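EvdO2 (Micromonospora carbonacea, PDB 4XAC) probably acts as a metal- and 2-oxoglutarate-dependent oxygenase of the phytanoyl-CoA dioxygenase family, catalysing an oxidative tailoring step in everninomicin biosynthesis. Local coordinates at residues Ala115-Pro120 with Pro225-Val230; Pro127-Glu132 with Thr213-Gly218; Arg142-Trp147 with Leu231-Ala236. All coordinates share one frame; numbering follows the deposited sequence. Where two conformers were deposited one is given.

Overall arrangement
All three contacts touch one 2-oxoglutarate. Contacts 1 and 3 belong to the same sheet and share strand 226-234, which pairs with strand 110-118 in contact 1 and with strand 139-149 in contact 3, while contact 2 lies about 15 to 16 Å from both, centre to centre, and carries the metal. Contacts 2 and 3 are mostly buried, although contact 3 runs out to the exposed Arg142; contact 1 is buried near the ligand and partly exposed at its proline end. Backbone ladders dominate contacts 1 and 3, whereas contact 2 combines a single bridge with metal coordination and an aromatic stack. Trp147 of contact 3 packs on Ala228 and Val230 of contact 1.

Contact 1 (Ala115-Pro120 with Pro225-Val230); sequences AILKPP and PRRAYV. With AKG (2-oxoglutaric acid), chain D.
Two neighbouring strands of the major sheet in the cupin-like jelly roll meet here, Ala115-Lys118 running antiparallel to Arg226-Val230, with Ile116 facing Ala228 and Lys118 facing Arg226 as hydrogen-bonded pairs. Each pair is closed by a backbone bond in both directions. Ile116 N reaches Ala228 O at 3.0 Å, and Arg226 N reaches Lys118 O at 2.8 Å; all four bonds are close to straight. CA-H...O contacts from Leu117 and Arg227 fill in between the bonds, and Pro225, just outside the ladder, adds the shortest, from its CA to Lys118 O at 3.3 Å.

The two faces of the ladder differ. Ala115, Leu117, Arg227 and Tyr229 turn to the side covered by helix 32-45, where Tyr42 packs on Ala115, Arg227 and Tyr229. There Leu117 and Arg227 run side by side, CD1 of Leu117 resting on CG of Arg227 at 3.9 Å. Arg227 then bends at chi3 (-76°), carrying its guanidinium away from Leu117, and its NE forms a salt bridge with Asp151. Ile116, Lys118, Arg226 and Ala228 lie on the other face, the ligand side of the sheet at its Ile116 end. Ile116 holds CG1 beside its backbone N (chi1 -51°) and extends it outward, which brings CD1 within 3.4 Å of O3 of 2-oxoglutarate and 4.2 Å from CG2 of Val230. The CD1 methyl thus packs against the distal carboxylate. Lys118 bends at chi3 and chi4, and its NZ stays 3.7 Å from O4 of the ligand, near enough for a probable electrostatic pull. In one of its two conformers Arg226 turns to OG1 of Thr222. Beyond the last bridge the two proline rings cross at a slant, CD of Pro120 lying 3.8 Å from CB of Pro225.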
loop_
_atom_site.group_PDB
_atom_site.type_symbol
_atom_site.label_atom_id
_atom_site.label_comp_id
_atom_site.label_asym_id
_atom_site.label_seq_id
_atom_site.Cartn_x
_atom_site.Cartn_y
_atom_site.Cartn_z
ATOM N N ALA A 115 -4.292 -5.598 -3.533
ATOM C CA ALA A 115 -5.250 -4.661 -4.095
ATOM C C ALA A 115 -6.124 -4.119 -2.998
ATOM O O ALA A 115 -6.513 -4.851 -2.072
ATOM C CB ALA A 115 -6.088 -5.316 -5.170
ATOM N N ILE A 116 -6.421 -2.829 -3.113
ATOM C CA ILE A 116 -7.263 -2.144 -2.153
ATOM C C ILE A 116 -8.309 -1.322 -2.890
ATOM O O ILE A 116 -8.041 -0.737 -3.951
ATOM C CB ILE A 116 -6.445 -1.226 -1.226
ATOM C CG1 ILE A 116 -5.278 -1.985 -0.602
ATOM C CG2 ILE A 116 -7.328 -0.657 -0.131
ATOM C CD1 ILE A 116 -4.324 -1.103 0.153
ATOM N N LEU A 117 -9.513 -1.306 -2.331
ATOM C CA LEU A 117 -10.576 -0.456 -2.814
ATOM C C LEU A 117 -11.199 0.226 -1.605
ATOM O O LEU A 117 -11.685 -0.446 -0.703
ATOM C CB LEU A 117 -11.622 -1.262 -3.597
ATOM C CG LEU A 117 -12.751 -0.507 -4.308
ATOM C CD1 LEU A 117 -13.177 -1.244 -5.567
ATOM C CD2 LEU A 117 -13.953 -0.325 -3.398
ATOM N N LYS A 118 -11.115 1.551 -1.559
ATOM C CA LYS A 118 -11.902 2.328 -0.605
ATOM C C LYS A 118 -13.182 2.721 -1.302
ATOM O O LYS A 118 -13.157 3.569 -2.196
ATOM C CB LYS A 118 -11.156 3.574 -0.119
ATOM C CG LYS A 118 -10.047 3.301 0.897
ATOM C CD LYS A 118 -9.657 4.588 1.631
ATOM C CE LYS A 118 -9.882 4.493 3.141
ATOM N NZ LYS A 118 -8.758 3.843 3.891
ATOM N N PRO A 119 -14.306 2.106 -0.897
ATOM C CA PRO A 119 -15.629 2.407 -1.448
ATOM C C PRO A 119 -16.009 3.872 -1.231
ATOM O O PRO A 119 -15.457 4.529 -0.347
ATOM C CB PRO A 119 -16.564 1.489 -0.654
ATOM C CG PRO A 119 -15.679 0.441 -0.060
ATOM C CD PRO A 119 -14.381 1.128 0.201
ATOM N N PRO A 120 -16.931 4.391 -2.050
ATOM C CA PRO A 120 -17.509 5.713 -1.790
ATOM C C PRO A 120 -17.998 5.848 -0.354
ATOM O O PRO A 120 -18.596 4.912 0.191
ATOM C CB PRO A 120 -18.684 5.781 -2.776
ATOM C CG PRO A 120 -18.262 4.906 -3.913
ATOM C CD PRO A 120 -17.381 3.821 -3.333
ATOM N N PRO A 225 -15.235 5.502 -5.806
ATOM C CA PRO A 225 -14.293 4.570 -5.177
ATOM C C PRO A 225 -12.849 4.963 -5.450
ATOM O O PRO A 225 -12.560 5.552 -6.491
ATOM C CB PRO A 225 -14.627 3.235 -5.842
ATOM C CG PRO A 225 -15.115 3.623 -7.194
ATOM C CD PRO A 225 -15.882 4.911 -6.991
ATOM N N ARG A 226 -11.955 4.659 -4.514
ATOM C CA ARG A 226 -10.553 4.918 -4.749
ATOM C C ARG A 226 -9.778 3.600 -4.716
ATOM O O ARG A 226 -9.688 2.908 -3.697
ATOM C CB ARG A 226 -10.031 5.932 -3.740
ATOM C CG ARG A 226 -10.949 7.159 -3.631
ATOM C CD ARG A 226 -11.097 7.916 -4.957
ATOM N NE ARG A 226 -12.075 8.997 -4.862
ATOM C CZ ARG A 226 -12.076 10.068 -5.648
ATOM N NH1 ARG A 226 -11.145 10.204 -6.584
ATOM N NH2 ARG A 226 -12.996 10.999 -5.499
ATOM N N ARG A 227 -9.252 3.248 -5.889
ATOM C CA ARG A 227 -8.607 1.949 -6.088
ATOM C C ARG A 227 -7.106 2.071 -6.127
ATOM O O ARG A 227 -6.571 2.913 -6.858
ATOM C CB ARG A 227 -9.094 1.310 -7.386
ATOM C CG ARG A 227 -10.592 1.024 -7.420
ATOM C CD ARG A 227 -11.090 0.802 -8.844
ATOM N NE ARG A 227 -11.201 2.057 -9.588
ATOM C CZ ARG A 227 -11.697 2.160 -10.816
ATOM N NH1 ARG A 227 -12.131 1.077 -11.459
ATOM N NH2 ARG A 227 -11.762 3.348 -11.405
ATOM N N ALA A 228 -6.423 1.243 -5.339
ATOM C CA ALA A 228 -4.963 1.251 -5.365
ATOM C C ALA A 228 -4.480 -0.154 -5.600
ATOM O O ALA A 228 -5.100 -1.135 -5.149
ATOM C CB ALA A 228 -4.381 1.802 -4.076
ATOM N N TYR A 229 -3.369 -0.240 -6.313
ATOM C CA TYR A 229 -2.736 -1.497 -6.622
ATOM C C TYR A 229 -1.334 -1.410 -6.042
ATOM O O TYR A 229 -0.564 -0.526 -6.416
ATOM C CB TYR A 229 -2.715 -1.734 -8.131
ATOM C CG TYR A 229 -1.910 -2.934 -8.562
ATOM C CD1 TYR A 229 -2.091 -4.170 -7.954
ATOM C CD2 TYR A 229 -0.981 -2.840 -9.596
ATOM C CE1 TYR A 229 -1.360 -5.276 -8.354
ATOM C CE2 TYR A 229 -0.250 -3.939 -9.999
ATOM C CZ TYR A 229 -0.447 -5.150 -9.382
ATOM O OH TYR A 229 0.277 -6.241 -9.786
ATOM N N VAL A 230 -1.025 -2.280 -5.089
ATOM C CA VAL A 230 0.247 -2.169 -4.388
ATOM C C VAL A 230 1.158 -3.311 -4.790
ATOM O O VAL A 230 0.737 -4.460 -4.822
ATOM C CB VAL A 230 0.063 -2.169 -2.863
ATOM C CG1 VAL A 230 1.382 -1.831 -2.169
ATOM C CG2 VAL A 230 -1.012 -1.156 -2.459
HETATM C C1 AKG D . 0.266 0.220 2.350
HETATM O O1 AKG D . 0.291 0.221 1.086
HETATM O O2 AKG D . 1.216 -0.243 3.027
HETATM C C2 AKG D . -0.930 0.749 3.064
HETATM O O5 AKG D . -1.001 0.657 4.287
HETATM C C3 AKG D . -2.043 1.353 2.277
HETATM C C4 AKG D . -3.227 1.880 3.021
HETATM C C5 AKG D . -4.411 2.322 2.218
HETATM O O3 AKG D . -4.385 2.241 0.961
HETATM O O4 AKG D . -5.438 2.780 2.789
#

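Contact 2 (Pro127-Glu132 with Thr213-Gly218). With NI (nickel (II) ion), chain B; AKG (2-oxoglutaric acid), chain D.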
loop_
_atom_site.group_PDB
_atom_site.type_symbol
_atom_site.label_atom_id
_atom_site.label_comp_id
_atom_site.label_asym_id
_atom_site.label_seq_id
_atom_site.Cartn_x
_atom_site.Cartn_y
_atom_site.Cartn_z
ATOM N N PRO A 127 -5.408 3.431 9.888
ATOM C CA PRO A 127 -4.713 4.081 11.004
ATOM C C PRO A 127 -3.204 4.071 10.830
ATOM O O PRO A 127 -2.695 3.222 10.106
ATOM C CB PRO A 127 -5.126 3.229 12.215
ATOM C CG PRO A 127 -6.435 2.598 11.804
ATOM C CD PRO A 127 -6.281 2.330 10.335
ATOM N N TRP A 128 -2.512 5.005 11.473
ATOM C CA TRP A 128 -1.046 5.039 11.442
ATOM C C TRP A 128 -0.471 3.660 11.733
ATOM O O TRP A 128 -0.907 2.994 12.657
ATOM C CB TRP A 128 -0.516 6.039 12.470
ATOM C CG TRP A 128 -0.656 7.433 12.030
ATOM C CD1 TRP A 128 -1.594 8.352 12.438
ATOM C CD2 TRP A 128 0.176 8.091 11.083
ATOM N NE1 TRP A 128 -1.389 9.542 11.784
ATOM C CE2 TRP A 128 -0.303 9.411 10.951
ATOM C CE3 TRP A 128 1.283 7.688 10.320
ATOM C CZ2 TRP A 128 0.282 10.331 10.091
ATOM C CZ3 TRP A 128 1.875 8.614 9.467
ATOM C CH2 TRP A 128 1.379 9.923 9.368
ATOM N N HIS A 129 0.489 3.239 10.912
ATOM C CA HIS A 129 1.167 1.967 11.087
ATOM C C HIS A 129 2.468 1.973 10.287
ATOM O O HIS A 129 2.679 2.821 9.414
ATOM C CB HIS A 129 0.261 0.794 10.636
ATOM C CG HIS A 129 0.069 0.732 9.146
ATOM N ND1 HIS A 129 -0.789 1.577 8.470
ATOM C CD2 HIS A 129 0.662 -0.039 8.199
ATOM C CE1 HIS A 129 -0.723 1.320 7.173
ATOM N NE2 HIS A 129 0.152 0.346 6.977
ATOM N N GLN A 130 3.345 1.025 10.610
ATOM C CA GLN A 130 4.492 0.707 9.782
ATOM C C GLN A 130 4.302 -0.700 9.241
ATOM O O GLN A 130 3.875 -1.599 9.962
ATOM C CB GLN A 130 5.797 0.804 10.582
ATOM C CG GLN A 130 6.159 2.208 10.983
ATOM C CD GLN A 130 7.058 2.192 12.192
ATOM O OE1 GLN A 130 6.646 1.761 13.271
ATOM N NE2 GLN A 130 8.309 2.602 12.008
ATOM N N ASP A 131 4.592 -0.897 7.962
ATOM C CA ASP A 131 4.334 -2.191 7.361
ATOM C C ASP A 131 5.193 -3.274 8.031
ATOM O O ASP A 131 4.787 -4.432 8.143
ATOM C CB ASP A 131 4.595 -2.121 5.846
ATOM C CG ASP A 131 3.595 -1.213 5.131
ATOM O OD1 ASP A 131 2.495 -0.993 5.680
ATOM O OD2 ASP A 131 3.902 -0.707 4.031
ATOM N N GLU A 132 6.376 -2.891 8.498
ATOM C CA GLU A 132 7.229 -3.865 9.176
ATOM C C GLU A 132 6.605 -4.372 10.486
ATOM O O GLU A 132 6.957 -5.454 10.970
ATOM C CB GLU A 132 8.619 -3.262 9.432
ATOM C CG GLU A 132 9.617 -4.291 9.966
ATOM C CD GLU A 132 11.029 -3.771 10.030
ATOM O OE1 GLU A 132 11.328 -2.751 9.375
ATOM O OE2 GLU A 132 11.841 -4.383 10.748
ATOM N N THR A 213 8.631 3.190 7.162
ATOM C CA THR A 213 8.028 4.535 7.152
ATOM C C THR A 213 6.581 4.540 7.662
ATOM O O THR A 213 5.720 3.862 7.081
ATOM C CB THR A 213 8.048 5.115 5.730
ATOM O OG1 THR A 213 9.381 5.021 5.209
ATOM C CG2 THR A 213 7.581 6.571 5.722
ATOM N N PRO A 214 6.299 5.279 8.755
ATOM C CA PRO A 214 4.903 5.295 9.214
ATOM C C PRO A 214 3.998 5.960 8.187
ATOM O O PRO A 214 4.385 6.953 7.558
ATOM C CB PRO A 214 4.946 6.107 10.527
ATOM C CG PRO A 214 6.377 6.037 10.978
ATOM C CD PRO A 214 7.206 5.973 9.689
ATOM N N HIS A 215 2.822 5.379 7.992
ATOM C CA HIS A 215 1.839 5.971 7.097
ATOM C C HIS A 215 0.404 5.728 7.550
ATOM O O HIS A 215 0.114 4.844 8.374
ATOM C CB HIS A 215 2.040 5.470 5.652
ATOM C CG HIS A 215 2.064 3.977 5.516
ATOM N ND1 HIS A 215 3.157 3.213 5.866
ATOM C CD2 HIS A 215 1.139 3.114 5.039
ATOM C CE1 HIS A 215 2.894 1.940 5.623
ATOM N NE2 HIS A 215 1.676 1.852 5.122
ATOM N N TYR A 216 -0.483 6.539 6.979
ATOM C CA TYR A 216 -1.881 6.644 7.374
ATOM C C TYR A 216 -2.680 6.967 6.122
ATOM O O TYR A 216 -2.156 7.645 5.223
ATOM C CB TYR A 216 -2.036 7.747 8.431
ATOM C CG TYR A 216 -3.430 8.294 8.606
ATOM C CD1 TYR A 216 -3.894 9.356 7.823
ATOM C CD2 TYR A 216 -4.268 7.792 9.584
ATOM C CE1 TYR A 216 -5.161 9.876 7.995
ATOM C CE2 TYR A 216 -5.549 8.304 9.758
ATOM C CZ TYR A 216 -5.979 9.348 8.959
ATOM O OH TYR A 216 -7.240 9.870 9.118
ATOM N N ALA A 217 -3.925 6.495 6.043
ATOM C CA ALA A 217 -4.808 6.926 4.964
ATOM C C ALA A 217 -6.133 7.399 5.539
ATOM O O ALA A 217 -6.739 6.716 6.365
ATOM C CB ALA A 217 -5.031 5.799 3.946
ATOM N N GLY A 218 -6.583 8.572 5.106
ATOM C CA GLY A 218 -7.847 9.096 5.577
ATOM C C GLY A 218 -9.033 8.338 5.014
ATOM O O GLY A 218 -8.873 7.475 4.148
HETATM NI NI NI B . 0.801 -0.039 5.034
HETATM C C1 AKG D . 0.266 0.220 2.350
HETATM O O1 AKG D . 0.291 0.221 1.086
HETATM O O2 AKG D . 1.216 -0.243 3.027
HETATM C C2 AKG D . -0.930 0.749 3.064
HETATM O O5 AKG D . -1.001 0.657 4.287
HETATM C C3 AKG D . -2.043 1.353 2.277
HETATM C C4 AKG D . -3.227 1.880 3.021
HETATM C C5 AKG D . -4.411 2.322 2.218
HETATM O O3 AKG D . -4.385 2.241 0.961
HETATM O O4 AKG D . -5.438 2.780 2.789
#
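His129, Asp131 and His215 form the facial triad of two histidines and one carboxylate known from this oxygenase family, here holding nickel, probably in place of iron. NE2 of His129 and NE2 of His215 each bind nickel at 2.1 Å, and OD1 of Asp131 binds it at 2.0 Å. O2 and O5 of 2-oxoglutarate chelate the same ion. This part is tight: both imidazoles take the crowded position between backbone N and carbonyl carbon (chi1 71° and 54°), and the shared nickel draws their NE2 atoms to 2.8 Å. Each ring is fixed from behind, ND1 of His129 donating to Pro127 O at 3.0 Å and ND1 of His215 to Thr213 O at 2.9 Å, both acceptors lying in the ring planes. Reciprocal backbone bonds join the two histidines.

The partly exposed Trp128-Tyr216 end is held by ring contacts, with no side-chain hydrogen bond across it. CB of Tyr216 sits over one face of the Trp128 indole, 3.6 Å from the five-membered ring's centroid, and the rings stack offset with planes 26° apart. Strand 215-217 edges a three-stranded antiparallel sheet beside strand 160-162, whose His161 meets Tyr216 edge-to-face, while His209 of strand 206-210 bonds OD2 of Asp131.

Contact 3 (Arg142-Trp147 with Leu231-Ala236). With AKG (2-oxoglutaric acid), chain D.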
loop_
_atom_site.group_PDB
_atom_site.type_symbol
_atom_site.label_atom_id
_atom_site.label_comp_id
_atom_site.label_asym_id
_atom_site.label_seq_id
_atom_site.Cartn_x
_atom_site.Cartn_y
_atom_site.Cartn_z
ATOM N N ARG A 142 14.951 -6.023 3.853
ATOM C CA ARG A 142 14.864 -4.688 3.263
ATOM C C ARG A 142 13.778 -4.704 2.217
ATOM O O ARG A 142 13.685 -5.649 1.433
ATOM C CB ARG A 142 16.179 -4.276 2.611
ATOM C CG ARG A 142 17.330 -4.092 3.570
ATOM C CD ARG A 142 18.548 -3.619 2.810
ATOM N NE ARG A 142 18.277 -2.390 2.063
ATOM C CZ ARG A 142 18.679 -2.164 0.815
ATOM N NH1 ARG A 142 19.374 -3.088 0.160
ATOM N NH2 ARG A 142 18.390 -1.014 0.223
ATOM N N GLY A 143 12.962 -3.664 2.168
ATOM C CA GLY A 143 11.893 -3.677 1.196
ATOM C C GLY A 143 11.111 -2.400 1.144
ATOM O O GLY A 143 11.302 -1.488 1.955
ATOM N N LEU A 144 10.216 -2.348 0.169
ATOM C CA LEU A 144 9.374 -1.191 -0.003
ATOM C C LEU A 144 8.066 -1.597 -0.658
ATOM O O LEU A 144 7.906 -2.730 -1.135
ATOM C CB LEU A 144 10.119 -0.116 -0.832
ATOM C CG LEU A 144 10.705 -0.481 -2.205
ATOM C CD1 LEU A 144 9.603 -0.693 -3.251
ATOM C CD2 LEU A 144 11.663 0.603 -2.693
ATOM N N SER A 145 7.126 -0.664 -0.674
ATOM C CA SER A 145 5.844 -0.859 -1.325
ATOM C C SER A 145 5.642 0.232 -2.361
ATOM O O SER A 145 5.956 1.376 -2.089
ATOM C CB SER A 145 4.708 -0.827 -0.301
ATOM O OG SER A 145 4.861 -1.903 0.612
ATOM N N ILE A 146 5.124 -0.126 -3.535
ATOM C CA ILE A 146 4.758 0.866 -4.560
ATOM C C ILE A 146 3.243 0.877 -4.729
ATOM O O ILE A 146 2.646 -0.068 -5.249
ATOM C CB ILE A 146 5.442 0.592 -5.926
ATOM C CG1 ILE A 146 6.956 0.692 -5.773
ATOM C CG2 ILE A 146 4.985 1.629 -6.977
ATOM C CD1 ILE A 146 7.779 0.103 -6.969
ATOM N N TRP A 147 2.641 1.955 -4.242
ATOM C CA TRP A 147 1.194 2.120 -4.168
ATOM C C TRP A 147 0.740 2.911 -5.386
ATOM O O TRP A 147 0.882 4.124 -5.409
ATOM C CB TRP A 147 0.862 2.849 -2.850
ATOM C CG TRP A 147 -0.567 2.985 -2.337
ATOM C CD1 TRP A 147 -1.194 2.180 -1.400
ATOM C CD2 TRP A 147 -1.477 4.071 -2.595
ATOM N NE1 TRP A 147 -2.456 2.674 -1.124
ATOM C CE2 TRP A 147 -2.650 3.828 -1.833
ATOM C CE3 TRP A 147 -1.427 5.210 -3.410
ATOM C CZ2 TRP A 147 -3.755 4.684 -1.869
ATOM C CZ3 TRP A 147 -2.541 6.061 -3.439
ATOM C CH2 TRP A 147 -3.680 5.788 -2.680
ATOM N N LEU A 231 2.398 -2.976 -5.130
ATOM C CA LEU A 231 3.414 -3.976 -5.385
ATOM C C LEU A 231 4.475 -3.880 -4.308
ATOM O O LEU A 231 5.050 -2.807 -4.081
ATOM C CB LEU A 231 4.046 -3.782 -6.762
ATOM C CG LEU A 231 3.191 -4.182 -7.954
ATOM C CD1 LEU A 231 3.892 -3.715 -9.252
ATOM C CD2 LEU A 231 2.971 -5.698 -7.960
ATOM N N VAL A 232 4.726 -5.000 -3.651
ATOM C CA VAL A 232 5.716 -5.084 -2.586
ATOM C C VAL A 232 6.962 -5.785 -3.083
ATOM O O VAL A 232 6.854 -6.860 -3.643
ATOM C CB VAL A 232 5.157 -5.848 -1.389
ATOM C CG1 VAL A 232 6.213 -5.977 -0.292
ATOM C CG2 VAL A 232 3.900 -5.151 -0.884
ATOM N N PHE A 233 8.124 -5.168 -2.877
ATOM C CA PHE A 233 9.417 -5.732 -3.264
ATOM C C PHE A 233 10.333 -5.815 -2.052
ATOM O O PHE A 233 10.465 -4.846 -1.291
ATOM C CB PHE A 233 10.082 -4.880 -4.367
ATOM C CG PHE A 233 9.317 -4.863 -5.664
ATOM C CD1 PHE A 233 8.414 -3.842 -5.939
ATOM C CD2 PHE A 233 9.486 -5.877 -6.600
ATOM C CE1 PHE A 233 7.696 -3.831 -7.125
ATOM C CE2 PHE A 233 8.765 -5.871 -7.790
ATOM C CZ PHE A 233 7.874 -4.842 -8.051
ATOM N N MET A 234 10.994 -6.958 -1.879
ATOM C CA MET A 234 11.779 -7.161 -0.673
ATOM C C MET A 234 12.933 -8.107 -0.890
ATOM O O MET A 234 12.889 -8.988 -1.752
ATOM C CB MET A 234 10.888 -7.703 0.447
ATOM C CG MET A 234 10.323 -9.061 0.141
ATOM S SD MET A 234 8.924 -9.431 1.215
ATOM C CE MET A 234 8.542 -11.102 0.691
ATOM N N SER A 235 13.962 -7.929 -0.074
ATOM C CA SER A 235 15.086 -8.863 -0.026
ATOM C C SER A 235 14.721 -10.170 0.646
ATOM O O SER A 235 13.713 -10.271 1.352
ATOM C CB SER A 235 16.242 -8.243 0.739
ATOM O OG SER A 235 15.918 -8.218 2.120
ATOM N N ALA A 236 15.570 -11.170 0.445
ATOM C CA ALA A 236 15.533 -12.381 1.247
ATOM C C ALA A 236 15.706 -12.016 2.727
ATOM O O ALA A 236 16.283 -10.978 3.053
ATOM C CB ALA A 236 16.617 -13.345 0.794
HETATM C C1 AKG D . 0.266 0.220 2.350
HETATM O O1 AKG D . 0.291 0.221 1.086
HETATM O O2 AKG D . 1.216 -0.243 3.027
HETATM C C2 AKG D . -0.930 0.749 3.064
HETATM O O5 AKG D . -1.001 0.657 4.287
HETATM C C3 AKG D . -2.043 1.353 2.277
HETATM C C4 AKG D . -3.227 1.880 3.021
HETATM C C5 AKG D . -4.411 2.322 2.218
HETATM O O3 AKG D . -4.385 2.241 0.961
HETATM O O4 AKG D . -5.438 2.780 2.789
#
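Leu144 and Phe233, and beside them Ile146 and Leu231, are the hydrogen-bonded pairs of an antiparallel ladder between strands 139-149 and 226-234 of the jelly-roll sheet. Backbone bonds link both pairs in both directions, that from Ile146 N to Leu231 O measuring 2.7 Å. On the face bearing these four side chains, Ile146 keeps CG1 beside its backbone N (chi1 -62°) and runs on extended, so that its tip slants across to Phe233 with CD1 at 3.9 Å from CE1. Leu144 comes in at the edge of the same ring, its CD1 4.3 Å from CD1 of Phe233. Helix 89-102 covers this apolar group through Phe101, Cys94 and Ala98. On the reverse face, OG of Ser145 meets CG2 of Val232 at 3.7 Å.

At the outer end, Ser235 has OG tucked between its backbone N and carbonyl carbon (chi1 73°). From there OG accepts Arg142 N at 3.0 Å and donates to Ala236 O, while Ser235 N bonds Arg142 O.

At the inner end Trp147 sets CG anti to its backbone N (chi1 -170°), laying its indole on Ala228 and Val230, earlier in the partner strand. Its NE1 donates, in the ring plane, to O3 of 2-oxoglutarate at 2.9 Å. The ladder thus joins two chemistries: an apolar face under helix 89-102 and an indole N-H that bonds the distal carboxylate.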